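PDB 3CDD: prophage MuSo2, 43 kDa tail protein from Shewanella oneidensis, which probably serves as the trimeric baseplate hub protein of a Mu-like phage tail. Local coordinates for residues Ile57-Cys63 with Gly75-Trp80; Leu102-Ile107 with Gly152-Leu158; Glu142-Gln148 with Arg161-Arg166. All blocks are in the same frame, centred on the assembly; numbering follows the deposited sequence.

From the N terminus, contact 1 closes first: Gly-75 to Trp-80 comes back against Ile-57 to Cys-63 across the hairpin of strands 62-67 and 70-84. It is complete before contact 2 opens at Leu-102, just past strand 88-97. Contacts 2 and 3 cross, since 142-148 precedes 152-158 and 161-166 follows it, and both use helix 155-164: contact 2 holds its N-terminal end against the end of helix 100-104, contact 3 its C-terminal end against strand 144-148. They touch through the salt bridge of Glu-153 OE2 with Arg-161 NE (2.6 Å). The centres of contacts 1 and 2 lie about 20 Å apart, and both reach the second subunit.

Contact 1: Ile57-Cys63 with Gly75-Trp80; sequences IKQGQAC and GYVDDW
An antiparallel beta hairpin of the GpP-like N-terminal domain pairs strands 62-67 and 70-84. Gly-75 to Trp-80, in the second arm, is extended except at Asp-78 (phi -83°, psi -52°); Ile-57 to Gln-61 leads into the first through a type II turn starting at Lys-58. The turn is closed by Gln-61 N to Lys-58 O (3.3 Å); Gly-60 sits at phi 96°, psi -21°, where a CB would clash with the preceding carbonyl. In register, Cys-63 and Gly-75 form a hydrogen-bonded pair (CA-CA 5.2 Å), with Cys-63 N to Gly-75 O 2.8 Å and Gly-75 N to Cys-63 O 2.9 Å, and Ala-62 faces Tyr-76 as a non-hydrogen-bonded pair (CA-CA 4.4 Å). Val-77 is satisfied at both ends, its N giving to Gln-61 O (2.9 Å) and its O receiving Gly-60 N (2.8 Å). Gln-61 O also takes a CA-H...O contact from Tyr-76 CA (3.3 Å), and Gly-60 O accepts from Arg-248 of the second subunit. Val-77 (t) packs its CG2 on Ile-57 CG2 (4.0 Å) and Cys-63 SG (4.1 Å). Trp-80 (t) brings CE3 to 4.0 Å from Ile-57 CB, with Ile-57 N over one ring face. Asp-78 and Asp-79 both face Ser-94 in a classic bulge; Asp-78 forms salt bridges with Arg-96 and with Arg-208 of the second subunit, and Asp-79 with Arg-204 and Arg-208 there. Strand 88-97 flanks strand 70-84, its Val-93 meeting Ile-57, Val-77 and Trp-80; strand 7-11 lies beside strand 62-67, and at Asp-79 and Trp-80 an antiparallel ladder carries the sheet into the second subunit.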
loop_
_atom_site.group_PDB
_atom_site.type_symbol
_atom_site.label_atom_id
_atom_site.label_comp_id
_atom_site.label_asym_id
_atom_site.label_seq_id
_atom_site.Cartn_x
_atom_site.Cartn_y
_atom_site.Cartn_z
ATOM N N ILE A 57 1.570 18.262 24.917
ATOM C CA ILE A 57 1.086 19.221 23.947
ATOM C C ILE A 57 -0.228 18.616 23.458
ATOM O O ILE A 57 -0.257 17.511 22.926
ATOM C CB ILE A 57 2.088 19.443 22.774
ATOM C CG1 ILE A 57 3.481 19.783 23.321
ATOM C CG2 ILE A 57 1.600 20.549 21.837
ATOM C CD1 ILE A 57 4.566 19.915 22.253
ATOM N N LYS A 58 -1.328 19.312 23.697
ATOM C CA LYS A 58 -2.623 18.806 23.299
ATOM C C LYS A 58 -2.751 18.815 21.778
ATOM O O LYS A 58 -2.480 19.838 21.126
ATOM C CB LYS A 58 -3.747 19.634 23.943
ATOM C CG LYS A 58 -3.710 19.642 25.476
ATOM C CD LYS A 58 -4.771 20.574 26.070
ATOM C CE LYS A 58 -4.238 21.357 27.275
ATOM N NZ LYS A 58 -4.186 20.527 28.513
ATOM N N GLN A 59 -3.139 17.666 21.226
ATOM C CA GLN A 59 -3.611 17.595 19.828
ATOM C C GLN A 59 -4.686 18.663 19.574
ATOM O O GLN A 59 -5.494 18.940 20.449
ATOM C CB GLN A 59 -4.142 16.190 19.498
ATOM C CG GLN A 59 -5.417 15.746 20.248
ATOM C CD GLN A 59 -5.160 15.127 21.611
ATOM O OE1 GLN A 59 -4.052 15.206 22.162
ATOM N NE2 GLN A 59 -6.196 14.506 22.174
ATOM N N GLY A 60 -4.676 19.283 18.397
ATOM C CA GLY A 60 -5.617 20.361 18.109
ATOM C C GLY A 60 -5.096 21.770 18.330
ATOM O O GLY A 60 -5.606 22.716 17.744
ATOM N N GLN A 61 -4.056 21.902 19.149
ATOM C CA GLN A 61 -3.497 23.203 19.544
ATOM C C GLN A 61 -2.940 24.013 18.369
ATOM O O GLN A 61 -2.253 23.456 17.534
ATOM C CB GLN A 61 -2.349 22.949 20.521
ATOM C CG GLN A 61 -2.133 24.034 21.537
ATOM C CD GLN A 61 -3.281 24.134 22.514
ATOM O OE1 GLN A 61 -3.946 25.168 22.618
ATOM N NE2 GLN A 61 -3.535 23.041 23.225
ATOM N N ALA A 62 -3.214 25.317 18.323
ATOM C CA ALA A 62 -2.510 26.225 17.405
ATOM C C ALA A 62 -1.022 26.255 17.733
ATOM O O ALA A 62 -0.628 26.219 18.901
ATOM C CB ALA A 62 -3.087 27.629 17.450
ATOM N N CYS A 63 -0.217 26.383 16.685
ATOM C CA CYS A 63 1.168 25.984 16.701
ATOM C C CYS A 63 1.997 26.862 15.744
ATOM O O CYS A 63 1.553 27.155 14.628
ATOM C CB CYS A 63 1.203 24.539 16.190
ATOM S SG CYS A 63 2.684 23.755 16.548
ATOM N N GLY A 75 0.411 26.595 11.968
ATOM C CA GLY A 75 -0.728 25.683 11.838
ATOM C C GLY A 75 -1.247 25.141 13.149
ATOM O O GLY A 75 -1.356 25.874 14.131
ATOM N N TYR A 76 -1.575 23.852 13.141
ATOM C CA TYR A 76 -2.171 23.173 14.278
ATOM C C TYR A 76 -1.544 21.807 14.474
ATOM O O TYR A 76 -1.123 21.168 13.525
ATOM C CB TYR A 76 -3.671 22.969 14.053
ATOM C CG TYR A 76 -4.410 24.232 13.746
ATOM C CD1 TYR A 76 -4.867 25.058 14.773
ATOM C CD2 TYR A 76 -4.655 24.606 12.428
ATOM C CE1 TYR A 76 -5.549 26.243 14.490
ATOM C CE2 TYR A 76 -5.349 25.778 12.136
ATOM C CZ TYR A 76 -5.786 26.588 13.170
ATOM O OH TYR A 76 -6.461 27.751 12.876
ATOM N N VAL A 77 -1.510 21.361 15.725
ATOM C CA VAL A 77 -1.087 20.019 16.047
ATOM C C VAL A 77 -2.169 19.070 15.601
ATOM O O VAL A 77 -3.331 19.210 15.999
ATOM C CB VAL A 77 -0.850 19.855 17.571
ATOM C CG1 VAL A 77 -0.551 18.402 17.913
ATOM C CG2 VAL A 77 0.297 20.752 18.011
ATOM N N ASP A 78 -1.793 18.123 14.746
ATOM C CA ASP A 78 -2.701 17.048 14.361
ATOM C C ASP A 78 -2.651 15.959 15.404
ATOM O O ASP A 78 -3.695 15.543 15.910
ATOM C CB ASP A 78 -2.290 16.446 13.019
ATOM C CG ASP A 78 -2.778 17.247 11.846
ATOM O OD1 ASP A 78 -3.923 17.752 11.900
ATOM O OD2 ASP A 78 -2.023 17.335 10.852
ATOM N N ASP A 79 -1.424 15.518 15.716
ATOM C CA ASP A 79 -1.162 14.348 16.545
ATOM C C ASP A 79 -0.210 14.650 17.705
ATOM O O ASP A 79 0.839 15.275 17.527
ATOM C CB ASP A 79 -0.574 13.188 15.702
ATOM C CG ASP A 79 -1.559 12.640 14.651
ATOM O OD1 ASP A 79 -2.329 13.425 14.073
ATOM O OD2 ASP A 79 -1.586 11.400 14.409
ATOM N N TRP A 80 -0.602 14.193 18.885
ATOM C CA TRP A 80 0.243 14.114 20.053
ATOM C C TRP A 80 0.650 12.639 20.200
ATOM O O TRP A 80 -0.199 11.753 20.217
ATOM C CB TRP A 80 -0.559 14.610 21.268
ATOM C CG TRP A 80 -0.000 14.243 22.608
ATOM C CD1 TRP A 80 -0.595 13.454 23.540
ATOM C CD2 TRP A 80 1.278 14.626 23.153
ATOM N NE1 TRP A 80 0.225 13.331 24.644
ATOM C CE2 TRP A 80 1.378 14.041 24.429
ATOM C CE3 TRP A 80 2.348 15.406 22.680
ATOM C CZ2 TRP A 80 2.502 14.224 25.263
ATOM C CZ3 TRP A 80 3.468 15.596 23.518
ATOM C CH2 TRP A 80 3.529 15.005 24.784
#

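Contact 2: Leu102-Ile107 with Gly152-Leu158; sequences LVDCSI and GETPHEL
This is a helix-end contact within the gp44-like second domain: the N-terminal end of helix 155-164, closed by a capping box, sits against the last turn of helix 100-104 and the extended Cys-105 to Ile-107 that follows. In the box, N-cap Thr-154 (p) accepts Glu-157 N at OG1 (3.2 Å), and Glu-157 OE1 accepts Thr-154 N (3.1 Å). Two backbone bonds set the register: His-156 N to Leu-102 O (2.9 Å), and Ile-107 N to Glu-153 O (3.1 Å). Between them Cys-105 O meets Thr-154 CA in a CA-H...O contact (3.2 Å). Pro-155 wedges between Leu-102 CD2, 3.8 Å from its CB, and Ile-107 CG1, 3.7 Å from its CD; Ile-107 CD1 goes on to Leu-158 CB (3.8 Å). Helix 119-127 covers these apolar groups, and Ser-106 OG is hydrogen-bonded to Ile-253 N of the second subunit. One water links Val-103 O (2.6 Å) to Thr-154 OG1 (2.7 Å); another bridges Ile-107 O and Glu-153 O, 2.8 Å from each.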
loop_
_atom_site.group_PDB
_atom_site.type_symbol
_atom_site.label_atom_id
_atom_site.label_comp_id
_atom_site.label_asym_id
_atom_site.label_seq_id
_atom_site.Cartn_x
_atom_site.Cartn_y
_atom_site.Cartn_z
ATOM N N LEU A 102 -8.762 23.629 5.267
ATOM C CA LEU A 102 -9.349 23.769 3.931
ATOM C C LEU A 102 -9.345 22.446 3.179
ATOM O O LEU A 102 -10.141 22.250 2.272
ATOM C CB LEU A 102 -8.595 24.809 3.100
ATOM C CG LEU A 102 -8.453 26.239 3.639
ATOM C CD1 LEU A 102 -7.618 27.079 2.664
ATOM C CD2 LEU A 102 -9.793 26.909 3.887
ATOM N N VAL A 103 -8.432 21.553 3.557
ATOM C CA VAL A 103 -8.294 20.266 2.909
ATOM C C VAL A 103 -9.226 19.241 3.565
ATOM O O VAL A 103 -9.761 18.364 2.882
ATOM C CB VAL A 103 -6.833 19.741 3.035
ATOM C CG1 VAL A 103 -6.716 18.253 2.592
ATOM C CG2 VAL A 103 -5.838 20.666 2.295
ATOM N N ASP A 104 -9.360 19.332 4.891
ATOM C CA ASP A 104 -10.123 18.348 5.690
ATOM C C ASP A 104 -11.630 18.564 5.696
ATOM O O ASP A 104 -12.399 17.597 5.719
ATOM C CB ASP A 104 -9.684 18.374 7.161
ATOM C CG ASP A 104 -8.299 17.844 7.374
ATOM O OD1 ASP A 104 -7.696 17.236 6.439
ATOM O OD2 ASP A 104 -7.811 18.071 8.510
ATOM N N CYS A 105 -12.039 19.832 5.687
ATOM C CA CYS A 105 -13.420 20.195 6.079
ATOM C C CYS A 105 -14.328 20.546 4.905
ATOM O O CYS A 105 -13.841 20.867 3.817
ATOM C CB CYS A 105 -13.376 21.353 7.077
ATOM S SG CYS A 105 -12.429 21.011 8.593
ATOM N N SER A 106 -15.642 20.488 5.137
ATOM C CA SER A 106 -16.644 20.781 4.112
ATOM C C SER A 106 -16.873 22.277 4.013
ATOM O O SER A 106 -16.628 23.014 4.973
ATOM C CB SER A 106 -17.977 20.095 4.433
ATOM O OG SER A 106 -17.819 18.700 4.619
ATOM N N ILE A 107 -17.312 22.723 2.839
ATOM C CA ILE A 107 -17.777 24.096 2.647
ATOM C C ILE A 107 -19.206 24.187 3.147
ATOM O O ILE A 107 -20.076 23.438 2.695
ATOM C CB ILE A 107 -17.795 24.509 1.157
ATOM C CG1 ILE A 107 -16.421 24.297 0.513
ATOM C CG2 ILE A 107 -18.270 25.970 1.004
ATOM C CD1 ILE A 107 -16.470 23.998 -1.001
ATOM N N GLY A 152 -20.388 17.874 -0.453
ATOM C CA GLY A 152 -19.322 17.569 0.510
ATOM C C GLY A 152 -17.947 18.046 0.068
ATOM O O GLY A 152 -16.930 17.724 0.694
ATOM N N GLU A 153 -17.919 18.821 -1.013
ATOM C CA GLU A 153 -16.692 19.416 -1.516
ATOM C C GLU A 153 -16.030 20.259 -0.434
ATOM O O GLU A 153 -16.702 20.998 0.296
ATOM C CB GLU A 153 -16.992 20.294 -2.733
ATOM C CG GLU A 153 -15.755 20.596 -3.580
ATOM C CD GLU A 153 -16.088 21.163 -4.943
ATOM O OE1 GLU A 153 -17.138 21.857 -5.102
ATOM O OE2 GLU A 153 -15.277 20.909 -5.856
ATOM N N THR A 154 -14.713 20.133 -0.331
ATOM C CA THR A 154 -13.952 20.925 0.624
ATOM C C THR A 154 -13.521 22.264 -0.018
ATOM O O THR A 154 -13.446 22.359 -1.242
ATOM C CB THR A 154 -12.708 20.126 1.097
ATOM O OG1 THR A 154 -11.791 19.994 0.009
ATOM C CG2 THR A 154 -13.127 18.727 1.579
ATOM N N PRO A 155 -13.217 23.295 0.804
ATOM C CA PRO A 155 -12.693 24.557 0.271
ATOM C C PRO A 155 -11.484 24.373 -0.668
ATOM O O PRO A 155 -11.437 24.998 -1.740
ATOM C CB PRO A 155 -12.290 25.320 1.539
ATOM C CG PRO A 155 -13.222 24.815 2.565
ATOM C CD PRO A 155 -13.350 23.355 2.273
ATOM N N HIS A 156 -10.539 23.506 -0.298
ATOM C CA HIS A 156 -9.411 23.208 -1.204
ATOM C C HIS A 156 -9.796 22.569 -2.545
ATOM O O HIS A 156 -9.301 22.993 -3.596
ATOM C CB HIS A 156 -8.311 22.370 -0.537
ATOM C CG HIS A 156 -7.142 22.123 -1.436
ATOM N ND1 HIS A 156 -6.844 20.878 -1.942
ATOM C CD2 HIS A 156 -6.224 22.973 -1.955
ATOM C CE1 HIS A 156 -5.773 20.968 -2.714
ATOM N NE2 HIS A 156 -5.377 22.229 -2.734
ATOM N N GLU A 157 -10.648 21.550 -2.530
ATOM C CA GLU A 157 -11.082 20.925 -3.781
ATOM C C GLU A 157 -11.804 21.894 -4.711
ATOM O O GLU A 157 -11.627 21.829 -5.941
ATOM C CB GLU A 157 -12.016 19.750 -3.520
ATOM C CG GLU A 157 -11.356 18.545 -2.963
ATOM C CD GLU A 157 -12.374 17.510 -2.473
ATOM O OE1 GLU A 157 -13.492 17.892 -2.036
ATOM O OE2 GLU A 157 -12.044 16.303 -2.540
ATOM N N LEU A 158 -12.625 22.777 -4.145
ATOM C CA LEU A 158 -13.298 23.784 -4.959
ATOM C C LEU A 158 -12.310 24.779 -5.552
ATOM O O LEU A 158 -12.331 25.048 -6.754
ATOM C CB LEU A 158 -14.360 24.537 -4.167
ATOM C CG LEU A 158 -14.928 25.770 -4.866
ATOM C CD1 LEU A 158 -15.764 25.342 -6.063
ATOM C CD2 LEU A 158 -15.748 26.626 -3.900
HETATM O O HOH W 1 -9.686 18.388 0.259
HETATM O O HOH W 2 -19.366 21.171 1.134
#

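Contact 3: Glu142-Gln148 with Arg161-Arg166; sequences EPFQRIQ and RLAKQR
Glu-142 presents its backbone carbonyl to Arg-166, whose NE donates to Glu-142 O at 3.0 Å and NH2 more weakly at 3.3 Å. Pro-143 O takes a further bond from Arg-166 NH2 (3.1 Å), while Arg-166 NH1 turns back to Gln-165 O (2.9 Å). Phe-144 (m) then enters a sandwich. The Arg-166 guanidinium (chi1 and chi2 both m) lies flat on one ring face, a cation-pi stack with centres 4.0 Å apart and planes at 9°; Leu-162 CD2 makes a CH-pi contact on the opposite face, 3.8 Å from the ring centroid. In the gp44-like second domain this joins strand 144-148, antiparallel to strand 113-115, to the C-terminal end of helix 155-164. The chain turns a corner at Gln-145. Beyond it Ile-147 (m, m) places CD1 3.5 Å from Leu-162 CD2. At Gln-148 the carbonyl O receives a weak bond from Arg-161 NH2 (2.8 Å); Arg-161 NE is salt-bridged to Glu-153 and Glu-150.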
loop_
_atom_site.group_PDB
_atom_site.type_symbol
_atom_site.label_atom_id
_atom_site.label_comp_id
_atom_site.label_asym_id
_atom_site.label_seq_id
_atom_site.Cartn_x
_atom_site.Cartn_y
_atom_site.Cartn_z
ATOM N N GLU A 142 -10.829 36.112 -15.434
ATOM C CA GLU A 142 -12.251 36.440 -15.499
ATOM C C GLU A 142 -13.032 35.849 -14.335
ATOM O O GLU A 142 -12.610 34.845 -13.763
ATOM C CB GLU A 142 -12.864 35.957 -16.829
ATOM C CG GLU A 142 -12.521 36.812 -18.039
ATOM C CD GLU A 142 -12.968 38.257 -17.893
ATOM O OE1 GLU A 142 -14.184 38.543 -18.053
ATOM O OE2 GLU A 142 -12.092 39.110 -17.626
ATOM N N PRO A 143 -14.171 36.479 -13.975
ATOM C CA PRO A 143 -15.124 35.852 -13.055
ATOM C C PRO A 143 -15.663 34.524 -13.611
ATOM O O PRO A 143 -15.578 34.290 -14.821
ATOM C CB PRO A 143 -16.260 36.893 -12.958
ATOM C CG PRO A 143 -16.077 37.793 -14.162
ATOM C CD PRO A 143 -14.593 37.837 -14.363
ATOM N N PHE A 144 -16.179 33.657 -12.739
ATOM C CA PHE A 144 -16.954 32.497 -13.180
ATOM C C PHE A 144 -18.444 32.867 -13.139
ATOM O O PHE A 144 -18.944 33.366 -12.111
ATOM C CB PHE A 144 -16.720 31.293 -12.271
ATOM C CG PHE A 144 -15.264 30.803 -12.225
ATOM C CD1 PHE A 144 -14.327 31.418 -11.400
ATOM C CD2 PHE A 144 -14.857 29.712 -13.000
ATOM C CE1 PHE A 144 -13.000 30.965 -11.359
ATOM C CE2 PHE A 144 -13.540 29.255 -12.966
ATOM C CZ PHE A 144 -12.609 29.874 -12.131
ATOM N N GLN A 145 -19.165 32.607 -14.223
ATOM C CA GLN A 145 -20.584 32.971 -14.238
ATOM C C GLN A 145 -21.378 32.266 -13.137
ATOM O O GLN A 145 -22.058 32.921 -12.353
ATOM C CB GLN A 145 -21.237 32.741 -15.597
ATOM C CG GLN A 145 -22.511 33.575 -15.741
ATOM C CD GLN A 145 -23.668 32.789 -16.287
ATOM O OE1 GLN A 145 -23.525 32.067 -17.275
ATOM N NE2 GLN A 145 -24.842 32.932 -15.655
ATOM N N ARG A 146 -21.277 30.939 -13.074
ATOM C CA ARG A 146 -21.977 30.158 -12.060
ATOM C C ARG A 146 -21.227 28.888 -11.690
ATOM O O ARG A 146 -20.935 28.051 -12.549
ATOM C CB ARG A 146 -23.407 29.818 -12.491
ATOM C CG ARG A 146 -24.223 29.166 -11.383
ATOM C CD ARG A 146 -25.653 28.910 -11.810
ATOM N NE ARG A 146 -25.779 27.724 -12.652
ATOM C CZ ARG A 146 -26.902 27.017 -12.794
ATOM N NH1 ARG A 146 -28.018 27.354 -12.138
ATOM N NH2 ARG A 146 -26.912 25.959 -13.599
ATOM N N ILE A 147 -20.940 28.775 -10.392
ATOM C CA ILE A 147 -20.200 27.661 -9.791
ATOM C C ILE A 147 -21.063 27.039 -8.701
ATOM O O ILE A 147 -21.476 27.719 -7.769
ATOM C CB ILE A 147 -18.859 28.147 -9.148
ATOM C CG1 ILE A 147 -17.925 28.765 -10.196
ATOM C CG2 ILE A 147 -18.162 27.031 -8.310
ATOM C CD1 ILE A 147 -17.455 27.813 -11.276
ATOM N N GLN A 148 -21.340 25.752 -8.827
ATOM C CA GLN A 148 -22.054 25.043 -7.782
ATOM C C GLN A 148 -21.149 24.150 -6.933
ATOM O O GLN A 148 -20.346 23.373 -7.458
ATOM C CB GLN A 148 -23.193 24.234 -8.376
ATOM C CG GLN A 148 -24.524 24.905 -8.184
ATOM C CD GLN A 148 -25.539 24.484 -9.219
ATOM O OE1 GLN A 148 -25.239 24.414 -10.413
ATOM N NE2 GLN A 148 -26.753 24.214 -8.770
ATOM N N ARG A 161 -10.021 23.201 -8.322
ATOM C CA ARG A 161 -10.657 23.054 -9.640
ATOM C C ARG A 161 -10.852 24.397 -10.377
ATOM O O ARG A 161 -10.571 24.509 -11.572
ATOM C CB ARG A 161 -11.929 22.195 -9.618
ATOM C CG ARG A 161 -13.074 22.622 -8.700
ATOM C CD ARG A 161 -14.310 21.760 -9.040
ATOM N NE ARG A 161 -15.500 21.983 -8.211
ATOM C CZ ARG A 161 -16.514 22.783 -8.541
ATOM N NH1 ARG A 161 -16.487 23.476 -9.680
ATOM N NH2 ARG A 161 -17.569 22.895 -7.734
ATOM N N LEU A 162 -11.276 25.418 -9.653
ATOM C CA LEU A 162 -11.335 26.775 -10.207
ATOM C C LEU A 162 -9.957 27.259 -10.693
ATOM O O LEU A 162 -9.834 27.777 -11.811
ATOM C CB LEU A 162 -11.917 27.748 -9.170
ATOM C CG LEU A 162 -13.337 27.474 -8.638
ATOM C CD1 LEU A 162 -13.723 28.540 -7.608
ATOM C CD2 LEU A 162 -14.383 27.415 -9.734
ATOM N N ALA A 163 -8.937 27.089 -9.842
ATOM C CA ALA A 163 -7.558 27.468 -10.160
ATOM C C ALA A 163 -7.116 26.893 -11.509
ATOM O O ALA A 163 -6.430 27.556 -12.295
ATOM C CB ALA A 163 -6.609 27.005 -9.050
ATOM N N LYS A 164 -7.530 25.657 -11.762
ATOM C CA LYS A 164 -7.095 24.905 -12.924
ATOM C C LYS A 164 -7.712 25.492 -14.204
ATOM O O LYS A 164 -7.136 25.401 -15.282
ATOM C CB LYS A 164 -7.512 23.446 -12.742
ATOM C CG LYS A 164 -6.503 22.432 -13.197
ATOM C CD LYS A 164 -7.099 21.017 -13.164
ATOM C CE LYS A 164 -7.028 20.359 -14.558
ATOM N NZ LYS A 164 -7.353 18.894 -14.547
ATOM N N GLN A 165 -8.893 26.089 -14.072
ATOM C CA GLN A 165 -9.579 26.741 -15.186
ATOM C C GLN A 165 -9.086 28.175 -15.413
ATOM O O GLN A 165 -9.570 28.856 -16.315
ATOM C CB GLN A 165 -11.103 26.747 -14.946
ATOM C CG GLN A 165 -11.744 25.370 -14.838
ATOM C CD GLN A 165 -13.168 25.416 -14.312
ATOM O OE1 GLN A 165 -13.453 24.942 -13.212
ATOM N NE2 GLN A 165 -14.067 25.990 -15.092
ATOM N N ARG A 166 -8.149 28.635 -14.580
ATOM C CA ARG A 166 -7.571 29.981 -14.702
ATOM C C ARG A 166 -6.051 29.964 -14.848
ATOM O O ARG A 166 -5.411 31.022 -14.874
ATOM C CB ARG A 166 -7.983 30.872 -13.519
ATOM C CG ARG A 166 -9.454 31.358 -13.539
ATOM C CD ARG A 166 -9.833 32.080 -14.836
ATOM N NE ARG A 166 -11.265 32.420 -14.896
ATOM C CZ ARG A 166 -12.203 31.707 -15.523
ATOM N NH1 ARG A 166 -11.890 30.586 -16.162
ATOM N NH2 ARG A 166 -13.466 32.122 -15.513
HETATM O O HOH W 3 -19.786 23.728 -10.724
#